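Local coordinates for protein endoglucanase (Clostridium thermocellum, PDB 2E4T) that hydrolyses internal beta-1,4-glucosidic bonds of cellulose and xyloglucan, as a glycoside hydrolase family 44 endoglucanase module of a larger enzyme, at residues H447-F461 against F500-L514. Residues are numbered along the deposited sequence; the frame is centred on the assembly and turned at random.
Sequences HIILLNKNYDQPTTF and FTYTVPALTACHIVL
L450 and V504 meet at the apolar centre, L450 CD2 lying 3.7 Å from V504 CG2 as the two side chains run past each other in opposite directions. With CG anti to the backbone N (chi1 176°), L450 reaches V504 with CD2 and lays CD1 over the centre of the F461 ring, whose edge meets V504 CG2 at F461 CD2 (3.8 Å). I448 extends this layer, its CD1 reaching L514 CD1 at 3.6 Å. Two antiparallel pairings enclose these residues: 447-452 with 508-514, and 459-461 with 500-504. The axes of these short segments come within 4.6 and 4.5 Å of each other, respectively, and both pairings belong to the beta-sandwich domain beside the TIM barrel, away from the metal sites. Where the layers join, L507 and T508 both face N452 in a G1 bulge, and L507 CD1 stands over the centre of the Y455 ring. N452 ND2 donates to P505 O (2.9 Å) from above the carbonyl plane, while N452 OD1 accepts N454 N, closing an Asx turn, and T459 OG1 from opposite faces. On the sheet's buried barrel-facing side, H447 ND1 and H511 NE2 share a nearly straight hydrogen bond (2.8 Å, 167°); H511 ND1 is hydrogen-bonded to L406 O. T460 OG1 and T503 OG1 share a hydrogen bond of 2.7 Å at the more exposed edge.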
# COMPACT_ATOMS: atom_id res chain seq x y z
N HIS A 447 -11.19 12.12 -17.66
CA HIS A 447 -10.13 11.14 -17.77
C HIS A 447 -10.67 9.73 -17.72
O HIS A 447 -11.52 9.44 -16.86
CB HIS A 447 -9.16 11.32 -16.57
CG HIS A 447 -8.40 12.58 -16.63
ND1 HIS A 447 -7.10 12.62 -17.06
CD2 HIS A 447 -8.75 13.85 -16.32
CE1 HIS A 447 -6.68 13.89 -17.01
NE2 HIS A 447 -7.67 14.66 -16.56
N ILE A 448 -10.19 8.86 -18.63
CA ILE A 448 -10.65 7.50 -18.67
C ILE A 448 -9.44 6.57 -18.77
O ILE A 448 -8.63 6.70 -19.70
CB ILE A 448 -11.59 7.21 -19.88
CG1 ILE A 448 -12.77 8.18 -19.88
CG2 ILE A 448 -12.04 5.77 -19.86
CD1 ILE A 448 -13.53 8.19 -21.21
N ILE A 449 -9.31 5.63 -17.84
CA ILE A 449 -8.34 4.53 -17.98
C ILE A 449 -9.11 3.36 -18.55
O ILE A 449 -10.15 2.94 -18.02
CB ILE A 449 -7.77 4.10 -16.57
CG1 ILE A 449 -6.99 5.21 -15.90
CG2 ILE A 449 -6.94 2.86 -16.73
CD1 ILE A 449 -5.81 5.61 -16.66
N LEU A 450 -8.63 2.86 -19.70
CA LEU A 450 -9.31 1.82 -20.45
C LEU A 450 -8.33 0.66 -20.66
O LEU A 450 -7.26 0.87 -21.26
CB LEU A 450 -9.76 2.38 -21.82
CG LEU A 450 -10.42 1.36 -22.74
CD1 LEU A 450 -11.73 0.82 -22.18
CD2 LEU A 450 -10.66 2.07 -24.10
N LEU A 451 -8.67 -0.49 -20.10
CA LEU A 451 -7.75 -1.66 -20.11
C LEU A 451 -8.40 -2.75 -20.95
O LEU A 451 -9.51 -3.22 -20.66
CB LEU A 451 -7.52 -2.16 -18.67
CG LEU A 451 -7.05 -1.08 -17.70
CD1 LEU A 451 -6.82 -1.66 -16.30
CD2 LEU A 451 -5.77 -0.42 -18.18
N ASN A 452 -7.66 -3.18 -21.99
CA ASN A 452 -8.10 -4.32 -22.80
C ASN A 452 -7.34 -5.55 -22.36
O ASN A 452 -6.12 -5.66 -22.62
CB ASN A 452 -7.90 -4.06 -24.27
CG ASN A 452 -8.53 -5.16 -25.11
OD1 ASN A 452 -9.40 -5.88 -24.61
ND2 ASN A 452 -8.12 -5.26 -26.38
N LYS A 453 -8.05 -6.45 -21.66
CA LYS A 453 -7.49 -7.71 -21.17
C LYS A 453 -7.56 -8.84 -22.21
O LYS A 453 -7.10 -9.94 -21.95
CB LYS A 453 -8.17 -8.12 -19.88
CG LYS A 453 -7.98 -7.14 -18.75
CD LYS A 453 -8.65 -7.60 -17.46
CE LYS A 453 -10.12 -7.28 -17.35
NZ LYS A 453 -10.83 -8.06 -16.25
N ASN A 454 -8.16 -8.56 -23.39
CA ASN A 454 -8.23 -9.58 -24.42
C ASN A 454 -6.79 -9.97 -24.80
O ASN A 454 -5.98 -9.09 -25.15
CB ASN A 454 -9.00 -8.96 -25.62
CG ASN A 454 -9.57 -9.95 -26.54
OD1 ASN A 454 -9.02 -11.06 -26.69
ND2 ASN A 454 -10.64 -9.52 -27.26
N TYR A 455 -6.49 -11.26 -24.75
CA TYR A 455 -5.10 -11.68 -24.90
C TYR A 455 -4.64 -11.64 -26.31
O TYR A 455 -3.45 -11.34 -26.58
CB TYR A 455 -4.87 -13.09 -24.29
CG TYR A 455 -3.48 -13.25 -23.70
CD1 TYR A 455 -3.26 -13.00 -22.31
CD2 TYR A 455 -2.32 -13.53 -24.50
CE1 TYR A 455 -2.02 -13.08 -21.76
CE2 TYR A 455 -1.05 -13.63 -23.90
CZ TYR A 455 -0.92 -13.38 -22.54
OH TYR A 455 0.34 -13.39 -21.96
N ASP A 456 -5.55 -11.98 -27.21
CA ASP A 456 -5.05 -12.17 -28.59
C ASP A 456 -6.01 -11.66 -29.64
O ASP A 456 -5.92 -12.11 -30.78
CB ASP A 456 -4.74 -13.63 -28.88
CG ASP A 456 -5.80 -14.47 -28.37
OD1 ASP A 456 -6.96 -14.01 -28.56
OD2 ASP A 456 -5.52 -15.48 -27.68
N GLN A 457 -6.82 -10.66 -29.33
CA GLN A 457 -7.65 -9.96 -30.31
C GLN A 457 -7.86 -8.55 -29.83
O GLN A 457 -7.90 -8.29 -28.60
CB GLN A 457 -9.03 -10.67 -30.44
CG GLN A 457 -9.04 -12.03 -31.12
CD GLN A 457 -8.34 -12.09 -32.50
OE1 GLN A 457 -7.70 -13.10 -32.84
NE2 GLN A 457 -8.47 -11.05 -33.29
N PRO A 458 -8.07 -7.60 -30.76
CA PRO A 458 -8.53 -6.27 -30.36
C PRO A 458 -9.92 -6.32 -29.72
O PRO A 458 -10.68 -7.32 -29.89
CB PRO A 458 -8.56 -5.50 -31.69
CG PRO A 458 -8.76 -6.59 -32.74
CD PRO A 458 -8.13 -7.83 -32.22
N THR A 459 -10.26 -5.23 -29.05
CA THR A 459 -11.63 -5.07 -28.55
C THR A 459 -12.13 -3.70 -28.99
O THR A 459 -11.42 -2.69 -28.87
CB THR A 459 -11.67 -5.18 -27.01
OG1 THR A 459 -11.16 -6.45 -26.65
CG2 THR A 459 -13.09 -5.00 -26.47
N THR A 460 -13.37 -3.68 -29.51
CA THR A 460 -14.01 -2.43 -29.91
C THR A 460 -14.88 -1.93 -28.76
O THR A 460 -15.78 -2.65 -28.33
CB THR A 460 -14.86 -2.67 -31.19
OG1 THR A 460 -13.97 -3.05 -32.24
CG2 THR A 460 -15.65 -1.41 -31.54
N PHE A 461 -14.64 -0.69 -28.34
CA PHE A 461 -15.41 -0.11 -27.26
C PHE A 461 -16.30 1.00 -27.79
O PHE A 461 -15.87 1.93 -28.43
CB PHE A 461 -14.43 0.49 -26.20
CG PHE A 461 -13.64 -0.55 -25.50
CD1 PHE A 461 -14.19 -1.27 -24.44
CD2 PHE A 461 -12.33 -0.85 -25.90
CE1 PHE A 461 -13.44 -2.24 -23.77
CE2 PHE A 461 -11.56 -1.80 -25.25
CZ PHE A 461 -12.11 -2.50 -24.17
N PHE A 500 -18.66 7.78 -29.02
CA PHE A 500 -17.60 7.47 -29.98
C PHE A 500 -17.31 5.98 -29.88
O PHE A 500 -17.67 5.33 -28.91
CB PHE A 500 -16.34 8.34 -29.77
CG PHE A 500 -15.69 8.17 -28.44
CD1 PHE A 500 -14.69 7.20 -28.25
CD2 PHE A 500 -16.02 8.98 -27.38
CE1 PHE A 500 -14.03 7.07 -27.04
CE2 PHE A 500 -15.38 8.84 -26.15
CZ PHE A 500 -14.39 7.88 -25.99
N THR A 501 -16.61 5.47 -30.90
CA THR A 501 -16.15 4.10 -30.90
C THR A 501 -14.63 4.09 -31.01
O THR A 501 -14.07 4.79 -31.86
CB THR A 501 -16.76 3.34 -32.09
OG1 THR A 501 -18.19 3.33 -31.93
CG2 THR A 501 -16.20 1.94 -32.25
N TYR A 502 -13.99 3.23 -30.19
CA TYR A 502 -12.55 3.20 -30.15
C TYR A 502 -12.13 1.75 -30.00
O TYR A 502 -12.48 1.08 -29.03
CB TYR A 502 -12.06 4.02 -28.95
CG TYR A 502 -10.54 4.22 -28.92
CD1 TYR A 502 -9.87 4.82 -30.00
CD2 TYR A 502 -9.79 3.87 -27.80
CE1 TYR A 502 -8.51 5.06 -29.96
CE2 TYR A 502 -8.44 4.13 -27.76
CZ TYR A 502 -7.78 4.69 -28.83
OH TYR A 502 -6.43 4.92 -28.77
N THR A 503 -11.40 1.23 -30.99
CA THR A 503 -10.90 -0.13 -30.96
C THR A 503 -9.45 -0.11 -30.50
O THR A 503 -8.62 0.66 -31.00
CB THR A 503 -11.01 -0.77 -32.36
OG1 THR A 503 -12.41 -0.85 -32.68
CG2 THR A 503 -10.36 -2.15 -32.37
N VAL A 504 -9.18 -0.98 -29.51
CA VAL A 504 -7.92 -1.03 -28.84
C VAL A 504 -7.29 -2.42 -29.12
O VAL A 504 -7.98 -3.44 -29.01
CB VAL A 504 -8.18 -0.90 -27.25
CG1 VAL A 504 -6.90 -0.97 -26.43
CG2 VAL A 504 -8.92 0.41 -26.93
N PRO A 505 -5.99 -2.47 -29.47
CA PRO A 505 -5.35 -3.79 -29.63
C PRO A 505 -5.39 -4.63 -28.36
O PRO A 505 -5.61 -4.13 -27.24
CB PRO A 505 -3.91 -3.45 -30.01
CG PRO A 505 -4.03 -2.04 -30.60
CD PRO A 505 -5.06 -1.38 -29.75
N ALA A 506 -5.17 -5.93 -28.54
CA ALA A 506 -5.02 -6.85 -27.44
C ALA A 506 -3.99 -6.28 -26.43
O ALA A 506 -3.00 -5.64 -26.80
CB ALA A 506 -4.49 -8.19 -27.96
N LEU A 507 -4.24 -6.59 -25.14
CA LEU A 507 -3.29 -6.34 -24.05
C LEU A 507 -2.67 -4.93 -24.16
O LEU A 507 -1.47 -4.73 -24.28
CB LEU A 507 -2.18 -7.39 -24.00
CG LEU A 507 -2.72 -8.82 -23.77
CD1 LEU A 507 -1.53 -9.81 -23.75
CD2 LEU A 507 -3.57 -8.94 -22.51
N THR A 508 -3.57 -3.93 -24.04
CA THR A 508 -3.17 -2.53 -24.08
C THR A 508 -3.85 -1.79 -22.93
O THR A 508 -5.02 -2.08 -22.61
CB THR A 508 -3.60 -1.92 -25.42
OG1 THR A 508 -2.85 -2.58 -26.44
CG2 THR A 508 -3.27 -0.40 -25.58
N ALA A 509 -3.14 -0.83 -22.37
CA ALA A 509 -3.64 0.04 -21.34
C ALA A 509 -3.59 1.47 -21.83
O ALA A 509 -2.52 1.94 -22.23
CB ALA A 509 -2.78 -0.07 -20.06
N CYS A 510 -4.73 2.17 -21.81
CA CYS A 510 -4.81 3.52 -22.30
C CYS A 510 -5.36 4.49 -21.25
O CYS A 510 -6.12 4.11 -20.37
CB CYS A 510 -5.97 3.57 -23.43
SG CYS A 510 -5.80 2.44 -24.79
N HIS A 511 -4.94 5.74 -21.43
CA HIS A 511 -5.49 6.87 -20.65
C HIS A 511 -5.98 7.87 -21.71
O HIS A 511 -5.19 8.39 -22.50
CB HIS A 511 -4.39 7.48 -19.78
CG HIS A 511 -4.88 8.51 -18.81
ND1 HIS A 511 -4.22 8.72 -17.62
CD2 HIS A 511 -5.89 9.45 -18.83
CE1 HIS A 511 -4.82 9.73 -16.97
NE2 HIS A 511 -5.84 10.19 -17.67
N ILE A 512 -7.31 8.08 -21.69
CA ILE A 512 -7.97 8.99 -22.64
C ILE A 512 -8.31 10.26 -21.84
O ILE A 512 -8.82 10.18 -20.72
CB ILE A 512 -9.25 8.36 -23.18
CG1 ILE A 512 -8.96 7.02 -23.85
CG2 ILE A 512 -9.98 9.33 -24.12
CD1 ILE A 512 -10.23 6.22 -24.21
N VAL A 513 -8.05 11.44 -22.44
CA VAL A 513 -8.36 12.71 -21.79
C VAL A 513 -9.26 13.48 -22.76
O VAL A 513 -8.83 13.94 -23.81
CB VAL A 513 -7.11 13.52 -21.48
CG1 VAL A 513 -7.50 14.81 -20.71
CG2 VAL A 513 -6.07 12.69 -20.68
N LEU A 514 -10.56 13.53 -22.40
CA LEU A 514 -11.57 14.20 -23.21
C LEU A 514 -11.73 15.63 -22.79
O LEU A 514 -11.79 15.95 -21.61
CB LEU A 514 -12.88 13.48 -23.07
CG LEU A 514 -12.95 12.10 -23.71
CD1 LEU A 514 -13.98 11.27 -23.08
CD2 LEU A 514 -13.24 12.26 -25.24